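Local coordinates for protein multiheme cytochrome cf (Carboxydothermus ferrireducens DSM 11255, PDB 6QVM) that probably reduces extracellular Fe(III), passing electrons through a chain of c-type hemes to insoluble substrates while inserted in the S-layer, at residues F109-F120 with Y134-A142; Y631-Y642 with Y673-Q681. All coordinates share one frame; numbering follows the deposited sequence.

How the contacts relate
Contact 1 and contact 2 lie on opposite sides of the chain's centre, their own centres about 92 Å apart, and share no element. Contact 1 (109-120 with 134-142) is partly buried: helix 102-113 and the turn after it pack on helix 129-139 through phenylalanine, valine, leucine and alanine side chains. Contact 2 (631-642 with 673-681) is a surface contact between an interhelical loop and the C-terminal tail, one isoleucine reaching in among tyrosines, an alanine and an aspartate. Both bury about 500 Å² and rely on shape more than on polar pairing, but the first joins two consecutive helices, while the second lays the chain's last residues on a loop.

Contact 1 of 2, residues F109-F120 with Y134-A142; sequences FARVSGLSESAF and YFLMVALKA
F120 lays one ring face against V138: CG1 stands 3.7 Å from the centroid of the F120 ring, 15° off its normal, a CH-pi contact. The ring comes over V138 with CG of F120 anti to its carbonyl carbon (chi1 -59°). At the ring's edge, CE2 of F120 meets the carbonyl O of F135 at 3.5 Å, and F109 brings CD2 to the same F135 O at 3.7 Å, again by its edge. That oxygen also accepts the backbone N-H of A139, so two aromatic edges border a carbonyl already used in the helix. The A139 methyl touches both phenylalanines, 3.7 Å from CD2 of F109 and 4.0 Å from CE2 of F120, while CE2 of F109 reaches CD1 of L136. The backbone O of F120 lies at the edges of two rings, by CE2 of Y134 and CE1 of F135. In the turn after the helix, L115 splits its branches: CD1 lies 3.3 Å from O of V138, and CD2 touches CD of K141, whose backbone closes the helix in a Schellman motif. S113 helps to shape this turn, its OG donating to O of F109 and weakly accepting the N-H of L115. V106, earlier in helix 102-113, touches both F120 and F135, and V209 of helix 199-212 covers L136. The axes of 109-113 and 134-139 are 10.2 Å apart and nearly parallel, at 18°. The arrangement belongs to a small group of helices, possibly part of the S-layer binding module. One ring face, ring edges and methyls join helix 134-139 to helix 109-113 and its turn; O of V138 takes the N-H of K141 and O of A139 the Y213 hydroxyl, so the contact depends on shape complementarity rather than polar pairing.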
loop_
_atom_site.group_PDB
_atom_site.type_symbol
_atom_site.label_atom_id
_atom_site.label_comp_id
_atom_site.label_asym_id
_atom_site.label_seq_id
_atom_site.Cartn_x
_atom_site.Cartn_y
_atom_site.Cartn_z
ATOM N N PHE A 109 32.730 1.127 12.729
ATOM C CA PHE A 109 33.278 2.396 12.258
ATOM C C PHE A 109 32.699 2.768 10.899
ATOM O O PHE A 109 32.413 3.942 10.639
ATOM C CB PHE A 109 34.807 2.324 12.190
ATOM C CG PHE A 109 35.494 2.607 13.500
ATOM C CD1 PHE A 109 34.992 2.107 14.691
ATOM C CD2 PHE A 109 36.653 3.365 13.536
ATOM C CE1 PHE A 109 35.626 2.370 15.897
ATOM C CE2 PHE A 109 37.295 3.628 14.734
ATOM C CZ PHE A 109 36.778 3.134 15.918
ATOM N N ALA A 110 32.507 1.781 10.022
ATOM C CA ALA A 110 31.907 2.057 8.722
ATOM C C ALA A 110 30.442 2.449 8.867
ATOM O O ALA A 110 30.000 3.450 8.292
ATOM C CB ALA A 110 32.054 0.846 7.806
ATOM N N ARG A 111 29.674 1.678 9.638
ATOM C CA ARG A 111 28.246 1.953 9.775
ATOM C C ARG A 111 27.990 3.381 10.246
ATOM O O ARG A 111 27.172 4.103 9.664
ATOM C CB ARG A 111 27.614 0.961 10.748
ATOM C CG ARG A 111 26.172 1.310 11.099
ATOM C CD ARG A 111 25.588 0.402 12.161
ATOM N NE ARG A 111 26.163 0.622 13.489
ATOM C CZ ARG A 111 25.873 1.657 14.277
ATOM N NH1 ARG A 111 25.019 2.583 13.873
ATOM N NH2 ARG A 111 26.428 1.769 15.476
ATOM N N VAL A 112 28.670 3.793 11.317
ATOM C CA VAL A 112 28.389 5.093 11.914
ATOM C C VAL A 112 28.844 6.218 10.991
ATOM O O VAL A 112 28.178 7.255 10.876
ATOM C CB VAL A 112 29.032 5.182 13.311
ATOM C CG1 VAL A 112 28.927 6.598 13.866
ATOM C CG2 VAL A 112 28.373 4.188 14.239
ATOM N N SER A 113 29.967 6.023 10.302
ATOM C CA SER A 113 30.507 7.069 9.439
ATOM C C SER A 113 29.794 7.163 8.093
ATOM O O SER A 113 29.835 8.220 7.456
ATOM C CB SER A 113 32.007 6.840 9.223
ATOM O OG SER A 113 32.250 5.552 8.683
ATOM N N GLY A 114 29.126 6.096 7.658
ATOM C CA GLY A 114 28.592 6.061 6.318
ATOM C C GLY A 114 29.598 5.684 5.255
ATOM O O GLY A 114 29.228 5.604 4.077
ATOM N N LEU A 115 30.851 5.449 5.632
ATOM C CA LEU A 115 31.854 4.995 4.686
ATOM C C LEU A 115 31.662 3.513 4.384
ATOM O O LEU A 115 31.066 2.765 5.162
ATOM C CB LEU A 115 33.260 5.234 5.241
ATOM C CG LEU A 115 33.602 6.658 5.677
ATOM C CD1 LEU A 115 34.921 6.688 6.429
ATOM C CD2 LEU A 115 33.651 7.580 4.470
ATOM N N SER A 116 32.177 3.092 3.236
ATOM C CA SER A 116 32.177 1.674 2.912
ATOM C C SER A 116 33.165 0.926 3.802
ATOM O O SER A 116 34.162 1.485 4.268
ATOM C CB SER A 116 32.536 1.461 1.444
ATOM O OG SER A 116 32.628 0.080 1.142
ATOM N N GLU A 117 32.875 -0.354 4.047
ATOM C CA GLU A 117 33.803 -1.184 4.802
ATOM C C GLU A 117 35.111 -1.400 4.052
ATOM O O GLU A 117 36.105 -1.806 4.666
ATOM C CB GLU A 117 33.157 -2.530 5.135
ATOM C CG GLU A 117 31.961 -2.431 6.067
ATOM C CD GLU A 117 31.289 -3.773 6.296
ATOM O OE1 GLU A 117 31.927 -4.815 6.025
ATOM O OE2 GLU A 117 30.121 -3.786 6.743
ATOM N N SER A 118 35.134 -1.123 2.743
ATOM C CA SER A 118 36.345 -1.288 1.948
ATOM C C SER A 118 37.291 -0.105 2.087
ATOM O O SER A 118 38.508 -0.271 1.926
ATOM C CB SER A 118 35.987 -1.486 0.476
ATOM O OG SER A 118 35.322 -0.345 -0.039
ATOM N N ALA A 119 36.763 1.084 2.393
ATOM C CA ALA A 119 37.620 2.249 2.579
ATOM C C ALA A 119 38.638 2.045 3.694
ATOM O O ALA A 119 39.597 2.817 3.796
ATOM C CB ALA A 119 36.773 3.488 2.866
ATOM N N PHE A 120 38.457 1.016 4.522
ATOM C CA PHE A 120 39.398 0.692 5.584
ATOM C C PHE A 120 40.414 -0.365 5.169
ATOM O O PHE A 120 41.434 -0.525 5.849
ATOM C CB PHE A 120 38.637 0.230 6.831
ATOM C CG PHE A 120 37.670 1.255 7.364
ATOM C CD1 PHE A 120 36.424 1.429 6.778
ATOM C CD2 PHE A 120 38.008 2.043 8.451
ATOM C CE1 PHE A 120 35.537 2.377 7.264
ATOM C CE2 PHE A 120 37.126 2.988 8.943
ATOM C CZ PHE A 120 35.889 3.157 8.349
ATOM N N TYR A 134 44.648 3.939 12.812
ATOM C CA TYR A 134 44.447 4.047 11.370
ATOM C C TYR A 134 42.963 4.053 11.026
ATOM O O TYR A 134 42.471 4.972 10.359
ATOM C CB TYR A 134 45.169 2.898 10.667
ATOM C CG TYR A 134 44.959 2.830 9.170
ATOM C CD1 TYR A 134 45.414 3.847 8.336
ATOM C CD2 TYR A 134 44.337 1.730 8.588
ATOM C CE1 TYR A 134 45.236 3.777 6.963
ATOM C CE2 TYR A 134 44.155 1.649 7.220
ATOM C CZ TYR A 134 44.606 2.674 6.413
ATOM O OH TYR A 134 44.423 2.593 5.050
ATOM N N PHE A 135 42.230 3.028 11.484
ATOM C CA PHE A 135 40.787 2.976 11.262
ATOM C C PHE A 135 40.112 4.249 11.754
ATOM O O PHE A 135 39.151 4.730 11.143
ATOM C CB PHE A 135 40.176 1.763 11.967
ATOM C CG PHE A 135 40.612 0.449 11.412
ATOM C CD1 PHE A 135 41.001 0.332 10.089
ATOM C CD2 PHE A 135 40.619 -0.677 12.212
ATOM C CE1 PHE A 135 41.400 -0.895 9.577
ATOM C CE2 PHE A 135 41.013 -1.911 11.702
ATOM C CZ PHE A 135 41.406 -2.016 10.385
ATOM N N LEU A 136 40.603 4.809 12.862
ATOM C CA LEU A 136 40.030 6.046 13.380
ATOM C C LEU A 136 40.279 7.218 12.440
ATOM O O LEU A 136 39.447 8.128 12.346
ATOM C CB LEU A 136 40.603 6.349 14.762
ATOM C CG LEU A 136 39.901 7.467 15.527
ATOM C CD1 LEU A 136 38.431 7.136 15.729
ATOM C CD2 LEU A 136 40.584 7.692 16.853
ATOM N N MET A 137 41.408 7.209 11.735
ATOM C CA MET A 137 41.686 8.274 10.779
ATOM C C MET A 137 40.756 8.183 9.577
ATOM O O MET A 137 40.222 9.198 9.114
ATOM C CB MET A 137 43.147 8.210 10.342
ATOM C CG MET A 137 43.492 9.162 9.223
ATOM S SD MET A 137 45.010 8.675 8.388
ATOM C CE MET A 137 44.510 7.109 7.686
ATOM N N VAL A 138 40.556 6.970 9.054
ATOM C CA VAL A 138 39.604 6.760 7.964
ATOM C C VAL A 138 38.214 7.213 8.388
ATOM O O VAL A 138 37.581 8.050 7.735
ATOM C CB VAL A 138 39.593 5.284 7.532
ATOM C CG1 VAL A 138 38.583 5.069 6.420
ATOM C CG2 VAL A 138 40.977 4.834 7.108
ATOM N N ALA A 139 37.735 6.675 9.511
ATOM C CA ALA A 139 36.361 6.926 9.930
ATOM C C ALA A 139 36.124 8.405 10.212
ATOM O O ALA A 139 35.054 8.937 9.897
ATOM C CB ALA A 139 36.013 6.073 11.146
ATOM N N LEU A 140 37.098 9.085 10.819
ATOM C CA LEU A 140 36.962 10.523 11.026
ATOM C C LEU A 140 37.319 11.325 9.782
ATOM O O LEU A 140 37.292 12.558 9.838
ATOM C CB LEU A 140 37.819 10.988 12.206
ATOM C CG LEU A 140 37.364 10.528 13.592
ATOM C CD1 LEU A 140 37.928 11.438 14.672
ATOM C CD2 LEU A 140 35.846 10.481 13.657
ATOM N N LYS A 141 37.660 10.650 8.685
ATOM C CA LYS A 141 38.005 11.284 7.413
ATOM C C LYS A 141 39.000 12.426 7.630
ATOM O O LYS A 141 38.791 13.571 7.227
ATOM C CB LYS A 141 36.749 11.766 6.688
ATOM C CG LYS A 141 35.762 10.661 6.349
ATOM C CD LYS A 141 34.568 11.198 5.585
ATOM C CE LYS A 141 33.912 12.352 6.316
ATOM N NZ LYS A 141 32.520 12.585 5.842
ATOM N N ALA A 142 40.102 12.080 8.292
ATOM C CA ALA A 142 41.089 13.051 8.741
ATOM C C ALA A 142 42.454 12.795 8.115
ATOM O O ALA A 142 43.484 13.088 8.725
ATOM C CB ALA A 142 41.192 13.047 10.266
#

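Contact 2 of 2, residues Y631-Y642 with Y673-Q681; sequences YAAAYNDPNYKY and YYLTQIPKQ
Y631 overlaps I678 obliquely, its CD2 3.3 Å from CG2 of the isoleucine, and one ring atom further on its CE2 lies 3.4 Å from the backbone O of L675. The CG1 branch of I678, extended (chi1 -158°, chi2 -166°), brings CD1 to the methyl of A634 and to CB of Y640, 3.5 Å from each. Beside this branch, OD2 of D637 approaches CD of P679 at 3.1 Å and CG1 of I678 at 3.2 Å, contacts of a carboxylate oxygen with carbon. An alanine in place of Y631 would probably leave CG2 of I678 uncovered and the L675 carbonyl without its aromatic neighbour, letting the tail shift. At the far end, the Y642 and Y674 rings meet obliquely, centroids 5.5 Å apart and planes at 78°; L534 touches both. Two successive beta turns, type II from Y631 to A634 and type I from A634 to D637, shape the loop, and O of D637 then accepts the N-H groups of Y640 and K641 where helix 641-652 begins. The result is a surface contact in which the C-terminal tail, after helix 661-672, packs on the loop joining helices 606-628 and 641-652, the first connection in a run of three consecutive helices.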
loop_
_atom_site.group_PDB
_atom_site.type_symbol
_atom_site.label_atom_id
_atom_site.label_comp_id
_atom_site.label_asym_id
_atom_site.label_seq_id
_atom_site.Cartn_x
_atom_site.Cartn_y
_atom_site.Cartn_z
ATOM N N TYR A 631 -54.947 -13.954 -7.893
ATOM C CA TYR A 631 -54.573 -15.159 -7.150
ATOM C C TYR A 631 -54.142 -14.860 -5.723
ATOM O O TYR A 631 -53.552 -15.742 -5.078
ATOM C CB TYR A 631 -53.458 -15.914 -7.883
ATOM C CG TYR A 631 -53.834 -16.335 -9.285
ATOM C CD1 TYR A 631 -53.542 -15.517 -10.377
ATOM C CD2 TYR A 631 -54.481 -17.544 -9.519
ATOM C CE1 TYR A 631 -53.885 -15.884 -11.662
ATOM C CE2 TYR A 631 -54.828 -17.930 -10.802
ATOM C CZ TYR A 631 -54.528 -17.096 -11.873
ATOM O OH TYR A 631 -54.868 -17.473 -13.157
ATOM N N ALA A 632 -54.418 -13.650 -5.220
ATOM C CA ALA A 632 -54.001 -13.311 -3.867
ATOM C C ALA A 632 -54.601 -14.281 -2.869
ATOM O O ALA A 632 -55.648 -14.883 -3.104
ATOM C CB ALA A 632 -54.403 -11.880 -3.500
ATOM N N ALA A 633 -53.900 -14.442 -1.759
ATOM C CA ALA A 633 -54.285 -15.303 -0.647
ATOM C C ALA A 633 -54.352 -16.775 -1.031
ATOM O O ALA A 633 -54.885 -17.582 -0.261
ATOM C CB ALA A 633 -55.613 -14.860 -0.014
ATOM N N ALA A 634 -53.837 -17.145 -2.206
ATOM C CA ALA A 634 -53.267 -18.479 -2.327
ATOM C C ALA A 634 -51.933 -18.560 -1.600
ATOM O O ALA A 634 -51.201 -19.549 -1.761
ATOM C CB ALA A 634 -53.105 -18.858 -3.800
ATOM N N TYR A 635 -51.641 -17.537 -0.783
ATOM C CA TYR A 635 -50.332 -17.220 -0.226
ATOM C C TYR A 635 -49.606 -18.437 0.331
ATOM O O TYR A 635 -48.372 -18.481 0.327
ATOM C CB TYR A 635 -50.476 -16.103 0.835
ATOM C CG TYR A 635 -50.806 -16.485 2.280
ATOM C CD1 TYR A 635 -51.723 -17.488 2.599
ATOM C CD2 TYR A 635 -50.209 -15.800 3.328
ATOM C CE1 TYR A 635 -52.003 -17.810 3.932
ATOM C CE2 TYR A 635 -50.484 -16.107 4.644
ATOM C CZ TYR A 635 -51.377 -17.108 4.948
ATOM O OH TYR A 635 -51.633 -17.397 6.274
ATOM N N ASN A 636 -50.357 -19.444 0.767
ATOM C CA ASN A 636 -49.761 -20.613 1.388
ATOM C C ASN A 636 -49.679 -21.806 0.451
ATOM O O ASN A 636 -49.113 -22.831 0.838
ATOM C CB ASN A 636 -50.541 -21.004 2.648
ATOM C CG ASN A 636 -49.655 -21.115 3.877
ATOM O OD1 ASN A 636 -48.508 -20.677 3.867
ATOM N ND2 ASN A 636 -50.189 -21.690 4.943
ATOM N N ASP A 637 -50.206 -21.693 -0.759
ATOM C CA ASP A 637 -50.191 -22.810 -1.692
ATOM C C ASP A 637 -48.762 -23.088 -2.147
ATOM O O ASP A 637 -48.142 -22.218 -2.773
ATOM C CB ASP A 637 -51.093 -22.500 -2.886
ATOM C CG ASP A 637 -51.175 -23.636 -3.874
ATOM O OD1 ASP A 637 -50.744 -24.756 -3.529
ATOM O OD2 ASP A 637 -51.672 -23.406 -4.994
ATOM N N PRO A 638 -48.199 -24.273 -1.865
ATOM C CA PRO A 638 -46.835 -24.576 -2.324
ATOM C C PRO A 638 -46.775 -24.805 -3.826
ATOM O O PRO A 638 -46.156 -25.762 -4.301
ATOM C CB PRO A 638 -46.484 -25.850 -1.548
ATOM C CG PRO A 638 -47.808 -26.508 -1.329
ATOM C CD PRO A 638 -48.791 -25.391 -1.111
ATOM N N ASN A 639 -47.418 -23.915 -4.577
ATOM C CA ASN A 639 -47.606 -24.061 -6.012
ATOM C C ASN A 639 -47.715 -22.669 -6.617
ATOM O O ASN A 639 -47.559 -22.477 -7.828
ATOM C CB ASN A 639 -48.854 -24.905 -6.288
ATOM C CG ASN A 639 -48.967 -25.339 -7.731
ATOM O OD1 ASN A 639 -49.336 -24.549 -8.596
ATOM N ND2 ASN A 639 -48.672 -26.607 -7.995
ATOM N N TYR A 640 -48.002 -21.700 -5.751
ATOM C CA TYR A 640 -47.949 -20.276 -6.048
ATOM C C TYR A 640 -46.693 -19.637 -5.478
ATOM O O TYR A 640 -46.240 -18.609 -5.987
ATOM C CB TYR A 640 -49.227 -19.606 -5.514
ATOM C CG TYR A 640 -49.131 -18.214 -4.906
ATOM C CD1 TYR A 640 -48.532 -18.007 -3.665
ATOM C CD2 TYR A 640 -49.729 -17.125 -5.528
ATOM C CE1 TYR A 640 -48.472 -16.751 -3.102
ATOM C CE2 TYR A 640 -49.683 -15.859 -4.965
ATOM C CZ TYR A 640 -49.053 -15.681 -3.749
ATOM O OH TYR A 640 -48.999 -14.429 -3.176
ATOM N N LYS A 641 -46.116 -20.248 -4.441
ATOM C CA LYS A 641 -44.792 -19.846 -3.981
ATOM C C LYS A 641 -43.744 -20.085 -5.062
ATOM O O LYS A 641 -42.788 -19.311 -5.192
ATOM C CB LYS A 641 -44.440 -20.603 -2.702
ATOM N N TYR A 642 -43.912 -21.154 -5.847
ATOM C CA TYR A 642 -43.024 -21.412 -6.976
ATOM C C TYR A 642 -43.044 -20.251 -7.960
ATOM O O TYR A 642 -42.005 -19.659 -8.271
ATOM C CB TYR A 642 -43.433 -22.705 -7.685
ATOM C CG TYR A 642 -43.258 -23.991 -6.904
ATOM C CD1 TYR A 642 -42.402 -24.072 -5.814
ATOM C CD2 TYR A 642 -43.942 -25.141 -7.282
ATOM C CE1 TYR A 642 -42.244 -25.273 -5.114
ATOM C CE2 TYR A 642 -43.792 -26.335 -6.597
ATOM C CZ TYR A 642 -42.946 -26.397 -5.515
ATOM O OH TYR A 642 -42.808 -27.589 -4.843
ATOM N N TYR A 673 -46.659 -20.553 -16.540
ATOM C CA TYR A 673 -47.361 -21.831 -16.516
ATOM C C TYR A 673 -47.865 -22.149 -15.111
ATOM O O TYR A 673 -49.010 -22.581 -14.935
ATOM C CB TYR A 673 -46.443 -22.944 -17.034
ATOM C CG TYR A 673 -46.781 -24.335 -16.530
ATOM C CD1 TYR A 673 -46.252 -24.811 -15.334
ATOM C CD2 TYR A 673 -47.617 -25.176 -17.253
ATOM C CE1 TYR A 673 -46.556 -26.078 -14.866
ATOM C CE2 TYR A 673 -47.927 -26.449 -16.795
ATOM C CZ TYR A 673 -47.394 -26.897 -15.600
ATOM O OH TYR A 673 -47.697 -28.161 -15.136
ATOM N N TYR A 674 -47.024 -21.923 -14.098
ATOM C CA TYR A 674 -47.340 -22.278 -12.724
ATOM C C TYR A 674 -48.432 -21.407 -12.113
ATOM O O TYR A 674 -48.813 -21.663 -10.969
ATOM C CB TYR A 674 -46.080 -22.204 -11.857
ATOM C CG TYR A 674 -45.354 -23.525 -11.671
ATOM C CD1 TYR A 674 -44.516 -24.028 -12.656
ATOM C CD2 TYR A 674 -45.487 -24.255 -10.498
ATOM C CE1 TYR A 674 -43.842 -25.219 -12.491
ATOM C CE2 TYR A 674 -44.821 -25.453 -10.322
ATOM C CZ TYR A 674 -43.998 -25.930 -11.319
ATOM O OH TYR A 674 -43.330 -27.122 -11.144
ATOM N N LEU A 675 -48.961 -20.402 -12.816
ATOM C CA LEU A 675 -50.067 -19.613 -12.284
ATOM C C LEU A 675 -51.442 -20.080 -12.753
ATOM O O LEU A 675 -52.400 -19.981 -11.979
ATOM C CB LEU A 675 -49.892 -18.118 -12.605
ATOM C CG LEU A 675 -49.575 -17.483 -13.968
ATOM C CD1 LEU A 675 -50.713 -17.628 -14.965
ATOM C CD2 LEU A 675 -49.254 -16.019 -13.758
ATOM N N THR A 676 -51.575 -20.600 -13.977
ATOM C CA THR A 676 -52.817 -21.256 -14.365
ATOM C C THR A 676 -52.846 -22.713 -13.937
ATOM O O THR A 676 -53.801 -23.424 -14.270
ATOM C CB THR A 676 -53.040 -21.158 -15.872
ATOM O OG1 THR A 676 -51.948 -21.774 -16.561
ATOM C CG2 THR A 676 -53.180 -19.713 -16.320
ATOM N N GLN A 677 -51.812 -23.167 -13.224
ATOM C CA GLN A 677 -51.792 -24.479 -12.587
ATOM C C GLN A 677 -51.946 -24.355 -11.075
ATOM O O GLN A 677 -51.416 -25.165 -10.311
ATOM C CB GLN A 677 -50.512 -25.231 -12.944
ATOM C CG GLN A 677 -50.650 -26.156 -14.146
ATOM C CD GLN A 677 -50.982 -27.576 -13.743
ATOM O OE1 GLN A 677 -50.620 -28.020 -12.655
ATOM N NE2 GLN A 677 -51.678 -28.295 -14.616
ATOM N N ILE A 678 -52.672 -23.329 -10.647
ATOM C CA ILE A 678 -52.951 -23.048 -9.244
ATOM C C ILE A 678 -54.428 -23.342 -9.003
ATOM O O ILE A 678 -55.219 -23.349 -9.959
ATOM C CB ILE A 678 -52.624 -21.585 -8.913
ATOM C CG1 ILE A 678 -52.368 -21.368 -7.424
ATOM C CG2 ILE A 678 -53.774 -20.714 -9.319
ATOM C CD1 ILE A 678 -52.379 -19.896 -7.038
ATOM N N PRO A 679 -54.845 -23.611 -7.766
ATOM C CA PRO A 679 -56.281 -23.579 -7.459
ATOM C C PRO A 679 -56.851 -22.173 -7.564
ATOM O O PRO A 679 -56.527 -21.301 -6.751
ATOM C CB PRO A 679 -56.346 -24.111 -6.020
ATOM C CG PRO A 679 -55.139 -24.988 -5.902
ATOM C CD PRO A 679 -54.074 -24.309 -6.723
ATOM N N LYS A 680 -57.678 -21.932 -8.578
ATOM C CA LYS A 680 -58.416 -20.682 -8.644
ATOM C C LYS A 680 -59.516 -20.674 -7.587
ATOM O O LYS A 680 -60.079 -21.716 -7.239
ATOM C CB LYS A 680 -59.017 -20.482 -10.036
ATOM N N GLN A 681 -59.814 -19.486 -7.068
ATOM C CA GLN A 681 -60.801 -19.352 -5.998
ATOM C C GLN A 681 -61.824 -18.277 -6.349
ATOM O O GLN A 681 -62.311 -17.530 -5.497
ATOM C CB GLN A 681 -60.117 -19.024 -4.668
ATOM C CG GLN A 681 -60.939 -19.370 -3.431
ATOM C CD GLN A 681 -60.516 -20.680 -2.798
ATOM O OE1 GLN A 681 -59.478 -20.758 -2.140
ATOM N NE2 GLN A 681 -61.319 -21.719 -2.992
ATOM O OXT GLN A 681 -62.185 -18.122 -7.514
#